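Local coordinates for protein ATP-dependent 6-phosphofructokinase isozyme 2 (Escherichia coli, PDB 3N1C) that phosphorylates fructose 6-phosphate with ATP to give fructose 1,6-bisphosphate, the committing step of glycolysis, working as a magnesium-dependent homodimeric kinase of the PfkB family, at residues A[15-20]-A[28-33]; A[91-96]-A[104-109]; A[237-242]-A[270-275]; A[276-281]-A[299-304]. One frame throughout, in Å; residues are numbered along the deposited sequence.

Contact 1 of 4, residues A[15-20]-A[28-33]; sequences SATITP and LRCTAP. With F6P (6-O-phosphono-beta-D-fructofuranose), chain H.
Thr19 OG1 and the peptide carbonyl of Arg29 meet out of plane: the hydroxyl hydrogen-bonds Arg29 O at 2.8 Å from 65° above the carbonyl plane. The CD carbon of Pro20 approaches the same oxygen. The other flat group, the Arg29 guanidinium, turns away from segment 15-20 and takes the phosphate of a bound fructose 6-phosphate at its edge. Its NH2 gives O1P a bond of 2.7 Å, while NH1 adds weak ones to O1P and O3P.

Thr17 and Thr31 carry the middle of the contact. With chi1 at -172°, Thr17 turns its hydroxyl toward the facing segment, where OG1 donates to Thr31 O at 2.7 Å; its methyl CG2 rests near Cys30 CB and SG. Thr31 OG1, swung between its own backbone N and carbonyl carbon (chi1 51°), accepts from Ile18 N at 3.0 Å. Thr31 N returns a bond to Ile18 O, so one residue grips both polar backbone atoms of Ile18. A water bound by Thr31 OG1 and Ala32 O sits beside this pair. Nearer Ser15, Pro33 CA gives a CA-H...O contact to Ala16 O at 3.2 Å.

The segments run roughly antiparallel where the lid sheet of PfkB sugar kinases passes over to the second subunit. Strand 12-19 lies between strand 34-38, where Ala16 bonds to Val34, and strand 91-97, where Ser15 OG reaches Asn92 O. Leu28 and Arg29 pair in parallel with a strand of the second subunit, whose Asp14, Asn92 and Asp256 hold the same sugar phosphate.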
# COMPACT_ATOMS: atom_id res chain seq x y z
N SER A 15 -18.50 -9.75 12.29
CA SER A 15 -17.47 -9.90 13.32
C SER A 15 -16.46 -8.77 13.18
O SER A 15 -16.14 -8.34 12.07
CB SER A 15 -16.79 -11.27 13.20
OG SER A 15 -16.17 -11.41 11.94
N ALA A 16 -15.97 -8.27 14.32
CA ALA A 16 -14.98 -7.20 14.33
C ALA A 16 -13.82 -7.56 15.25
O ALA A 16 -14.02 -8.11 16.33
CB ALA A 16 -15.62 -5.90 14.78
N THR A 17 -12.60 -7.25 14.81
CA THR A 17 -11.41 -7.58 15.58
C THR A 17 -10.35 -6.49 15.47
O THR A 17 -10.43 -5.61 14.61
CB THR A 17 -10.78 -8.92 15.12
OG1 THR A 17 -9.73 -9.28 16.02
CG2 THR A 17 -10.20 -8.79 13.72
N ILE A 18 -9.37 -6.55 16.36
CA ILE A 18 -8.30 -5.56 16.38
C ILE A 18 -6.95 -6.25 16.26
O ILE A 18 -6.72 -7.30 16.87
CB ILE A 18 -8.32 -4.74 17.69
CG1 ILE A 18 -9.73 -4.23 17.99
CG2 ILE A 18 -7.33 -3.58 17.60
CD1 ILE A 18 -9.89 -3.71 19.40
N THR A 19 -6.07 -5.66 15.47
CA THR A 19 -4.73 -6.19 15.29
C THR A 19 -3.77 -5.01 15.16
O THR A 19 -4.12 -3.99 14.57
CB THR A 19 -4.66 -7.12 14.07
OG1 THR A 19 -3.43 -7.86 14.08
CG2 THR A 19 -4.78 -6.33 12.79
N PRO A 20 -2.56 -5.12 15.73
CA PRO A 20 -1.63 -3.99 15.72
C PRO A 20 -1.14 -3.58 14.33
O PRO A 20 -1.08 -2.39 14.03
CB PRO A 20 -0.45 -4.49 16.57
CG PRO A 20 -0.59 -6.00 16.53
CD PRO A 20 -2.06 -6.22 16.58
N LEU A 28 -1.11 -12.31 11.48
CA LEU A 28 -1.59 -11.11 12.14
C LEU A 28 -2.43 -11.49 13.36
O LEU A 28 -3.53 -12.01 13.23
CB LEU A 28 -2.40 -10.25 11.17
CG LEU A 28 -1.68 -9.92 9.85
CD1 LEU A 28 -2.57 -9.06 8.95
CD2 LEU A 28 -0.35 -9.22 10.12
N ARG A 29 -1.88 -11.23 14.55
CA ARG A 29 -2.54 -11.57 15.81
C ARG A 29 -3.76 -10.70 16.05
O ARG A 29 -3.62 -9.50 16.30
CB ARG A 29 -1.56 -11.43 16.97
CG ARG A 29 -0.37 -12.35 16.88
CD ARG A 29 -0.82 -13.79 16.97
NE ARG A 29 0.26 -14.71 16.68
CZ ARG A 29 0.12 -16.03 16.61
NH1 ARG A 29 -1.07 -16.58 16.82
NH2 ARG A 29 1.16 -16.79 16.33
N CYS A 30 -4.94 -11.31 15.99
CA CYS A 30 -6.19 -10.56 16.18
C CYS A 30 -6.86 -10.91 17.49
O CYS A 30 -6.67 -12.00 18.03
CB CYS A 30 -7.16 -10.83 15.03
SG CYS A 30 -6.54 -10.37 13.40
N THR A 31 -7.64 -9.97 18.01
CA THR A 31 -8.35 -10.17 19.27
C THR A 31 -9.61 -11.00 19.05
O THR A 31 -10.11 -11.10 17.92
CB THR A 31 -8.74 -8.83 19.90
OG1 THR A 31 -9.41 -8.02 18.93
CG2 THR A 31 -7.49 -8.09 20.37
N ALA A 32 -10.12 -11.59 20.12
CA ALA A 32 -11.37 -12.34 20.06
C ALA A 32 -12.46 -11.45 19.48
O ALA A 32 -12.75 -10.39 20.02
CB ALA A 32 -11.77 -12.83 21.45
N PRO A 33 -13.08 -11.90 18.38
CA PRO A 33 -14.04 -11.08 17.63
C PRO A 33 -15.19 -10.57 18.49
O PRO A 33 -15.65 -11.27 19.40
CB PRO A 33 -14.58 -12.06 16.58
CG PRO A 33 -14.28 -13.42 17.15
CD PRO A 33 -12.94 -13.24 17.78
O1 F6P H . 0.70 -22.36 10.43
C1 F6P H . -0.51 -22.35 9.74
C2 F6P H . -1.67 -22.69 10.72
O2 F6P H . -1.44 -23.36 11.98
C3 F6P H . -3.10 -22.28 10.35
O3 F6P H . -3.91 -23.19 9.68
C4 F6P H . -3.66 -21.28 11.29
O4 F6P H . -4.92 -20.67 11.17
C5 F6P H . -2.45 -20.66 11.96
O5 F6P H . -1.30 -21.42 11.43
C6 F6P H . -2.55 -20.77 13.49
O6 F6P H . -1.53 -19.98 14.05
P F6P H . -1.01 -20.18 15.61
O1P F6P H . 0.35 -19.28 15.83
O2P F6P H . -0.66 -21.77 15.87
O3P F6P H . -2.04 -19.75 16.56
O HOH W 1 -12.22 -7.98 19.31

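Contact 2 of 4, residues A[91-96]-A[104-109]. With F6P (6-O-phosphono-beta-D-fructofuranose), chain E.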
# COMPACT_ATOMS: atom_id res chain seq x y z
N GLN A 91 -20.66 -14.63 7.67
CA GLN A 91 -19.97 -13.90 8.72
C GLN A 91 -18.88 -13.05 8.08
O GLN A 91 -17.87 -13.57 7.59
CB GLN A 91 -19.38 -14.86 9.76
CG GLN A 91 -18.55 -14.18 10.86
CD GLN A 91 -18.21 -15.12 12.01
OE1 GLN A 91 -19.03 -15.94 12.42
NE2 GLN A 91 -17.00 -14.97 12.55
N ASN A 92 -19.09 -11.74 8.08
CA ASN A 92 -18.11 -10.81 7.51
C ASN A 92 -17.09 -10.38 8.56
O ASN A 92 -17.37 -10.45 9.76
CB ASN A 92 -18.82 -9.61 6.89
CG ASN A 92 -19.64 -10.00 5.66
OD1 ASN A 92 -19.43 -11.06 5.09
ND2 ASN A 92 -20.56 -9.12 5.25
N LEU A 93 -15.92 -9.96 8.12
CA LEU A 93 -14.86 -9.60 9.05
C LEU A 93 -14.45 -8.15 8.92
O LEU A 93 -14.10 -7.69 7.84
CB LEU A 93 -13.64 -10.51 8.88
CG LEU A 93 -12.50 -10.23 9.86
CD1 LEU A 93 -12.97 -10.41 11.30
CD2 LEU A 93 -11.30 -11.10 9.57
N HIS A 94 -14.51 -7.43 10.04
CA HIS A 94 -14.06 -6.05 10.10
C HIS A 94 -12.77 -6.00 10.91
O HIS A 94 -12.75 -6.43 12.06
CB HIS A 94 -15.12 -5.17 10.78
CG HIS A 94 -14.65 -3.78 11.07
ND1 HIS A 94 -15.01 -2.70 10.30
CD2 HIS A 94 -13.85 -3.30 12.05
CE1 HIS A 94 -14.45 -1.61 10.79
NE2 HIS A 94 -13.74 -1.94 11.85
N VAL A 95 -11.70 -5.48 10.32
CA VAL A 95 -10.42 -5.45 11.00
C VAL A 95 -9.90 -4.03 11.22
O VAL A 95 -9.72 -3.26 10.27
CB VAL A 95 -9.36 -6.26 10.24
CG1 VAL A 95 -8.07 -6.34 11.04
CG2 VAL A 95 -9.89 -7.65 9.91
N HIS A 96 -9.66 -3.68 12.48
CA HIS A 96 -9.10 -2.38 12.83
C HIS A 96 -7.62 -2.49 13.14
O HIS A 96 -7.22 -3.25 14.02
CB HIS A 96 -9.84 -1.77 14.02
CG HIS A 96 -9.20 -0.52 14.55
ND1 HIS A 96 -9.47 0.72 14.03
CD2 HIS A 96 -8.30 -0.33 15.54
CE1 HIS A 96 -8.76 1.63 14.69
NE2 HIS A 96 -8.05 1.02 15.61
N TYR A 104 -10.34 -2.44 7.76
CA TYR A 104 -10.50 -3.28 6.59
C TYR A 104 -11.76 -4.13 6.68
O TYR A 104 -12.06 -4.70 7.72
CB TYR A 104 -9.26 -4.15 6.38
CG TYR A 104 -8.05 -3.34 6.02
CD1 TYR A 104 -7.21 -2.82 7.00
CD2 TYR A 104 -7.74 -3.07 4.69
CE1 TYR A 104 -6.10 -2.06 6.67
CE2 TYR A 104 -6.63 -2.31 4.35
CZ TYR A 104 -5.82 -1.81 5.34
OH TYR A 104 -4.71 -1.06 5.00
N ARG A 105 -12.48 -4.21 5.57
CA ARG A 105 -13.80 -4.83 5.57
C ARG A 105 -13.89 -5.97 4.56
O ARG A 105 -13.91 -5.74 3.35
CB ARG A 105 -14.87 -3.78 5.29
CG ARG A 105 -14.81 -2.61 6.27
CD ARG A 105 -15.57 -1.42 5.74
NE ARG A 105 -17.01 -1.67 5.73
CZ ARG A 105 -17.86 -1.03 4.93
NH1 ARG A 105 -17.40 -0.11 4.09
NH2 ARG A 105 -19.15 -1.31 4.98
N PHE A 106 -13.96 -7.19 5.07
CA PHE A 106 -14.03 -8.37 4.22
C PHE A 106 -15.46 -8.90 4.15
O PHE A 106 -16.01 -9.41 5.13
CB PHE A 106 -13.04 -9.43 4.71
CG PHE A 106 -11.62 -8.94 4.74
CD1 PHE A 106 -11.04 -8.50 5.92
CD2 PHE A 106 -10.87 -8.89 3.57
CE1 PHE A 106 -9.74 -8.03 5.93
CE2 PHE A 106 -9.58 -8.42 3.58
CZ PHE A 106 -9.01 -7.99 4.76
N VAL A 107 -16.04 -8.76 2.97
CA VAL A 107 -17.46 -9.00 2.78
C VAL A 107 -17.67 -10.25 1.94
O VAL A 107 -17.42 -10.24 0.73
CB VAL A 107 -18.10 -7.78 2.09
CG1 VAL A 107 -19.58 -8.02 1.83
CG2 VAL A 107 -17.86 -6.51 2.91
N MET A 108 -18.21 -11.25 2.68
CA MET A 108 -18.36 -12.57 2.08
C MET A 108 -19.61 -12.62 1.20
O MET A 108 -20.45 -11.72 1.25
CB MET A 108 -18.46 -13.65 3.17
CG MET A 108 -17.23 -13.82 4.05
SD MET A 108 -15.75 -14.36 3.16
CE MET A 108 -14.85 -12.82 3.07
N PRO A 109 -19.96 -13.57 0.32
CA PRO A 109 -21.26 -13.66 -0.34
C PRO A 109 -22.36 -14.01 0.66
O PRO A 109 -22.10 -14.75 1.61
CB PRO A 109 -21.08 -14.82 -1.33
CG PRO A 109 -19.61 -15.10 -1.37
CD PRO A 109 -19.07 -14.69 -0.05
O1 F6P E . -23.60 -1.61 4.80
C1 F6P E . -22.96 -2.23 5.87
C2 F6P E . -23.49 -3.69 5.99
O2 F6P E . -24.62 -4.17 5.22
C3 F6P E . -22.75 -4.69 6.89
O3 F6P E . -23.20 -4.83 8.21
C4 F6P E . -22.14 -5.80 6.11
O4 F6P E . -21.36 -6.84 6.64
C5 F6P E . -22.05 -5.29 4.70
O5 F6P E . -22.67 -3.96 4.76
C6 F6P E . -22.78 -6.21 3.70
O6 F6P E . -22.57 -5.69 2.41
P F6P E . -23.41 -6.22 1.09
O1P F6P E . -25.04 -6.02 1.31
O2P F6P E . -23.13 -7.82 0.83
O3P F6P E . -23.01 -5.44 -0.07
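The beta hairpin of strands 91-97 and 103-107 forms part of the PfkB lid sheet, and its Asn92 end lies at the substrate pocket. Leu93 with Phe106 and Val95 with Tyr104 are antiparallel hydrogen-bonded pairs, each closed by two backbone bonds; the shortest include Val95 N to Tyr104 O at 2.7 Å. Between them His94 and Arg105 make a non-hydrogen-bonded pair whose side chains cross, with His94 ND1 4.0 Å from Arg105 CG.

On the face bearing Leu93, Val95, Tyr104 and Phe106, Val95 CG2 lies at the edge of the Phe106 ring, 4.0 Å from CE1. That ring also meets Phe106 of the second subunit, and residues 105-107 pair in parallel with a strand of that subunit, joining the two lids. Arg105 NH1 hydrogen-bonds Glu25 O of the second subunit.

Past the last bridge, Asn92 takes over with its side chain. Its CG is anti to the carbonyl carbon (chi1 -67°), which brings the amide across to segment 104-109. OD1 accepts from Met108 N at 2.7 Å, the donor standing 53° above the amide plane. With the amide's rotation thus fixed, ND2 donates to O4 of fructose 6-phosphate at 2.8 Å, a nearly straight bond (N-H...O 166°).

Contact 3 of 4, residues A[237-242]-A[270-275]; sequences NCIQVV and ASLEEM
Apolar contact carries this junction, and Ile239 and Leu272 are at its centre. The two side chains lie alongside one another and point opposite ways, each reaching toward the other's backbone, with Ile239 CG2 4.2 Å from Leu272 CG. The two branches of Ile239 divide the work: CG1 is anti to the backbone N (chi1 -177°) and extends to CD1, whereas CG2 faces the leucine. Ile239 CD1 comes in nearly perpendicular to the extended Glu273 chain and meets its aliphatic part, 3.5 Å from Glu273 CG. Leu272 reaches back with CD2, which lies 3.4 Å from Asn237 O and also approaches Asn237 CB.

The pieces joined here are strand 238-241, an outermost strand of a three-stranded antiparallel sheet, and the first turn of helix 272-288. Ile239 is tied by backbone bonds to Gly232 of the neighbouring strand, and farther along the helix it also packs on Val276. The two segments bury 210 Å² between them, and none of the residues that touch is fully buried.

Polar interactions run within the helix start, and no hydrogen bond crosses between the segments. Ser271 is the N-cap, and with Glu274 it forms a capping box. Ser271 OG accepts from Glu274 N at 3.0 Å, and Ser271 N donates to Glu274 OE1 at the same length, coming from 51° above the carboxylate plane. Met275 N bonds to Ser271 O as the first turn closes. At the charged end of Glu273, OE2 forms a salt bridge with Arg277 NH1, one turn on.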
# COMPACT_ATOMS: atom_id res chain seq x y z
N ASN A 237 -38.77 19.76 -6.97
CA ASN A 237 -37.67 20.52 -6.38
C ASN A 237 -36.32 19.82 -6.41
O ASN A 237 -36.21 18.62 -6.66
CB ASN A 237 -38.00 20.89 -4.93
CG ASN A 237 -39.21 21.79 -4.83
OD1 ASN A 237 -40.26 21.38 -4.33
ND2 ASN A 237 -39.08 23.03 -5.30
N CYS A 238 -35.28 20.59 -6.12
CA CYS A 238 -33.93 20.08 -5.98
C CYS A 238 -33.30 20.76 -4.78
O CYS A 238 -33.49 21.97 -4.58
CB CYS A 238 -33.11 20.38 -7.23
SG CYS A 238 -31.33 20.13 -7.03
N ILE A 239 -32.59 19.99 -3.97
CA ILE A 239 -31.82 20.57 -2.88
C ILE A 239 -30.51 19.83 -2.65
O ILE A 239 -30.46 18.59 -2.67
CB ILE A 239 -32.61 20.61 -1.55
CG1 ILE A 239 -31.77 21.29 -0.47
CG2 ILE A 239 -32.98 19.21 -1.12
CD1 ILE A 239 -32.46 21.38 0.88
N GLN A 240 -29.44 20.59 -2.44
CA GLN A 240 -28.17 20.01 -2.03
C GLN A 240 -27.84 20.46 -0.62
O GLN A 240 -27.94 21.65 -0.29
CB GLN A 240 -27.03 20.38 -2.98
CG GLN A 240 -25.71 19.70 -2.61
CD GLN A 240 -24.58 20.00 -3.58
OE1 GLN A 240 -24.81 20.49 -4.69
NE2 GLN A 240 -23.35 19.68 -3.18
N VAL A 241 -27.43 19.51 0.21
CA VAL A 241 -27.13 19.77 1.61
C VAL A 241 -25.72 19.30 1.92
O VAL A 241 -25.38 18.15 1.62
CB VAL A 241 -28.10 19.01 2.53
CG1 VAL A 241 -27.79 19.31 3.99
CG2 VAL A 241 -29.55 19.35 2.19
N VAL A 242 -24.92 20.18 2.49
CA VAL A 242 -23.58 19.84 2.96
C VAL A 242 -23.62 19.77 4.49
O VAL A 242 -24.23 20.63 5.13
CB VAL A 242 -22.53 20.87 2.49
CG1 VAL A 242 -22.78 22.23 3.14
CG2 VAL A 242 -21.11 20.39 2.77
N ALA A 270 -42.51 13.96 4.84
CA ALA A 270 -41.64 15.12 4.97
C ALA A 270 -41.41 15.79 3.62
O ALA A 270 -41.59 15.18 2.56
CB ALA A 270 -40.31 14.71 5.60
N SER A 271 -41.01 17.06 3.66
CA SER A 271 -40.65 17.76 2.44
C SER A 271 -39.34 17.17 1.93
O SER A 271 -38.60 16.54 2.68
CB SER A 271 -40.46 19.25 2.70
OG SER A 271 -39.40 19.47 3.61
N LEU A 272 -39.06 17.36 0.65
CA LEU A 272 -37.77 16.95 0.11
C LEU A 272 -36.63 17.56 0.94
O LEU A 272 -35.65 16.90 1.27
CB LEU A 272 -37.64 17.37 -1.35
CG LEU A 272 -36.35 16.93 -2.03
CD1 LEU A 272 -36.22 15.41 -1.96
CD2 LEU A 272 -36.31 17.41 -3.46
N GLU A 273 -36.79 18.83 1.29
CA GLU A 273 -35.77 19.56 2.03
C GLU A 273 -35.50 18.93 3.39
O GLU A 273 -34.36 18.77 3.79
CB GLU A 273 -36.20 21.02 2.22
CG GLU A 273 -35.23 21.85 3.03
CD GLU A 273 -35.66 23.31 3.10
OE1 GLU A 273 -36.78 23.56 3.57
OE2 GLU A 273 -34.87 24.19 2.70
N GLU A 274 -36.58 18.59 4.10
CA GLU A 274 -36.48 17.91 5.39
C GLU A 274 -35.85 16.53 5.24
O GLU A 274 -35.01 16.13 6.04
CB GLU A 274 -37.87 17.77 6.03
CG GLU A 274 -38.44 19.09 6.53
CD GLU A 274 -39.94 19.01 6.78
OE1 GLU A 274 -40.55 17.96 6.48
OE2 GLU A 274 -40.51 20.01 7.28
N MET A 275 -36.27 15.79 4.21
CA MET A 275 -35.77 14.43 4.00
C MET A 275 -34.27 14.38 3.73
O MET A 275 -33.55 13.57 4.30
CB MET A 275 -36.54 13.76 2.87
CG MET A 275 -36.14 12.32 2.63
SD MET A 275 -36.87 11.62 1.14
CE MET A 275 -35.71 12.22 -0.09

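Contact 4 of 4, residues A[276-281]-A[299-304]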
# COMPACT_ATOMS: atom_id res chain seq x y z
N VAL A 276 -33.80 15.25 2.84
CA VAL A 276 -32.37 15.28 2.52
C VAL A 276 -31.52 15.80 3.68
O VAL A 276 -30.45 15.25 3.97
CB VAL A 276 -32.11 16.08 1.24
CG1 VAL A 276 -30.61 16.15 0.95
CG2 VAL A 276 -32.85 15.43 0.08
N ARG A 277 -31.98 16.85 4.35
CA ARG A 277 -31.27 17.37 5.52
C ARG A 277 -31.14 16.31 6.62
O ARG A 277 -30.08 16.18 7.23
CB ARG A 277 -31.99 18.59 6.10
CG ARG A 277 -31.79 19.86 5.30
CD ARG A 277 -32.62 21.00 5.88
NE ARG A 277 -32.27 22.28 5.28
CZ ARG A 277 -32.99 23.39 5.44
NH1 ARG A 277 -32.60 24.52 4.87
NH2 ARG A 277 -34.10 23.36 6.16
N PHE A 278 -32.21 15.57 6.87
CA PHE A 278 -32.20 14.56 7.93
C PHE A 278 -31.31 13.38 7.53
O PHE A 278 -30.66 12.77 8.38
CB PHE A 278 -33.62 14.09 8.25
CG PHE A 278 -33.75 13.43 9.59
CD1 PHE A 278 -33.45 14.12 10.76
CD2 PHE A 278 -34.21 12.12 9.70
CE1 PHE A 278 -33.58 13.51 12.00
CE2 PHE A 278 -34.34 11.52 10.93
CZ PHE A 278 -34.03 12.21 12.09
N GLY A 279 -31.29 13.06 6.25
CA GLY A 279 -30.42 12.01 5.74
C GLY A 279 -28.96 12.39 5.90
O GLY A 279 -28.14 11.58 6.31
N VAL A 280 -28.64 13.64 5.56
CA VAL A 280 -27.27 14.13 5.68
C VAL A 280 -26.87 14.20 7.15
O VAL A 280 -25.77 13.80 7.53
CB VAL A 280 -27.08 15.50 4.99
CG1 VAL A 280 -25.71 16.08 5.31
CG2 VAL A 280 -27.25 15.35 3.48
N ALA A 281 -27.79 14.69 7.99
CA ALA A 281 -27.56 14.72 9.43
C ALA A 281 -27.22 13.33 9.97
O ALA A 281 -26.27 13.18 10.74
CB ALA A 281 -28.78 15.28 10.15
N ASP A 299 -26.74 12.92 18.26
CA ASP A 299 -25.85 13.49 17.25
C ASP A 299 -26.63 13.91 16.00
O ASP A 299 -26.39 14.96 15.42
CB ASP A 299 -24.78 12.48 16.85
CG ASP A 299 -23.75 12.27 17.93
OD1 ASP A 299 -23.15 11.17 17.98
OD2 ASP A 299 -23.55 13.19 18.75
N THR A 300 -27.57 13.07 15.59
CA THR A 300 -28.35 13.36 14.39
C THR A 300 -29.22 14.60 14.56
O THR A 300 -29.26 15.46 13.68
CB THR A 300 -29.21 12.17 13.97
OG1 THR A 300 -28.34 11.08 13.62
CG2 THR A 300 -30.06 12.54 12.76
N GLN A 301 -29.91 14.67 15.70
CA GLN A 301 -30.78 15.81 15.99
C GLN A 301 -30.01 17.12 16.07
O GLN A 301 -30.47 18.16 15.61
CB GLN A 301 -31.55 15.57 17.29
CG GLN A 301 -32.69 16.56 17.51
CD GLN A 301 -33.66 16.59 16.34
OE1 GLN A 301 -33.91 15.57 15.69
NE2 GLN A 301 -34.20 17.77 16.05
N LYS A 302 -28.82 17.05 16.67
CA LYS A 302 -27.98 18.23 16.81
C LYS A 302 -27.57 18.76 15.43
O LYS A 302 -27.60 19.97 15.18
CB LYS A 302 -26.75 17.89 17.65
CG LYS A 302 -25.61 18.88 17.53
CD LYS A 302 -24.34 18.31 18.18
CE LYS A 302 -24.11 16.85 17.77
NZ LYS A 302 -22.91 16.23 18.40
N ILE A 303 -27.18 17.85 14.55
CA ILE A 303 -26.75 18.24 13.22
C ILE A 303 -27.93 18.70 12.36
O ILE A 303 -27.82 19.68 11.62
CB ILE A 303 -25.96 17.11 12.52
CG1 ILE A 303 -24.69 16.78 13.31
CG2 ILE A 303 -25.62 17.50 11.11
CD1 ILE A 303 -23.94 15.55 12.80
N TYR A 304 -29.06 18.01 12.50
CA TYR A 304 -30.26 18.36 11.75
C TYR A 304 -30.82 19.72 12.19
O TYR A 304 -31.25 20.52 11.36
CB TYR A 304 -31.32 17.27 11.92
CG TYR A 304 -32.64 17.58 11.23
CD1 TYR A 304 -33.78 17.89 11.97
CD2 TYR A 304 -32.75 17.54 9.85
CE1 TYR A 304 -34.98 18.16 11.35
CE2 TYR A 304 -33.94 17.82 9.22
CZ TYR A 304 -35.06 18.13 9.97
OH TYR A 304 -36.25 18.39 9.34
O HOH W 2 -35.58 21.09 7.32
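Phe278 and Tyr304 make the tight part of this helix pair, an edge-to-face (T-shaped) stack with ring centroids 5.0 Å apart and planes at 85°. Phe278 CD1 stands over one face of the tyrosine ring, offset toward its rim, 3.6 Å from Tyr304 CG. Tyr304 has CG anti to its backbone N (chi1 177°), which lays the ring along helix 276-281, and Arg277 CB meets its edge at CE2.

Ala281 fills the other half of the packing. Its CB lies 3.6 Å from Thr300 O and is also against Tyr304 CB and Ile303 CG2. The axes of segments 276-281 and 299-304 approach to 8.6 Å, and the nearest CA pair is Ala281 with Tyr304. Thr300 turns its methyl CG2 to Phe278 CE1.

Toward solvent the contact loosens. Water 2 accepts from Arg277 NH2 at 2.9 Å and reaches Tyr304 OH weakly at 3.4 Å. Across these segments the exposed Gln301 brings just OE1 near the edge of the Phe278 ring.

Because no direct hydrogen bond crosses between these segments, their association rests on apolar and aromatic packing, while Thr300 OG1 bonds to Ser296 O, Arg277 to Glu273 and the water, and Lys302 to Asp299 in a salt bridge.

How the contacts relate
Contacts 1 and 2 belong to one lid sheet: strands 12-19 and 91-97 are neighbours, and Ser15 O lies 2.8 Å from His94 N, a probable hydrogen bond. Their centres are 11 Å apart, yet they serve two different sugar phosphates, contact 2 the chain's own and contact 1 that of the second subunit, so the dimer completes both sites. Contacts 3 and 4 share helix 272-288, with centres 12 Å apart; Val241 CG2 packs on Val276 CG1 at 3.6 Å. Contact 4 includes Val280, an ATP-binding residue. The lid and this helical region are well separated, the centres of contacts 2 and 4 lying about 28 Å apart.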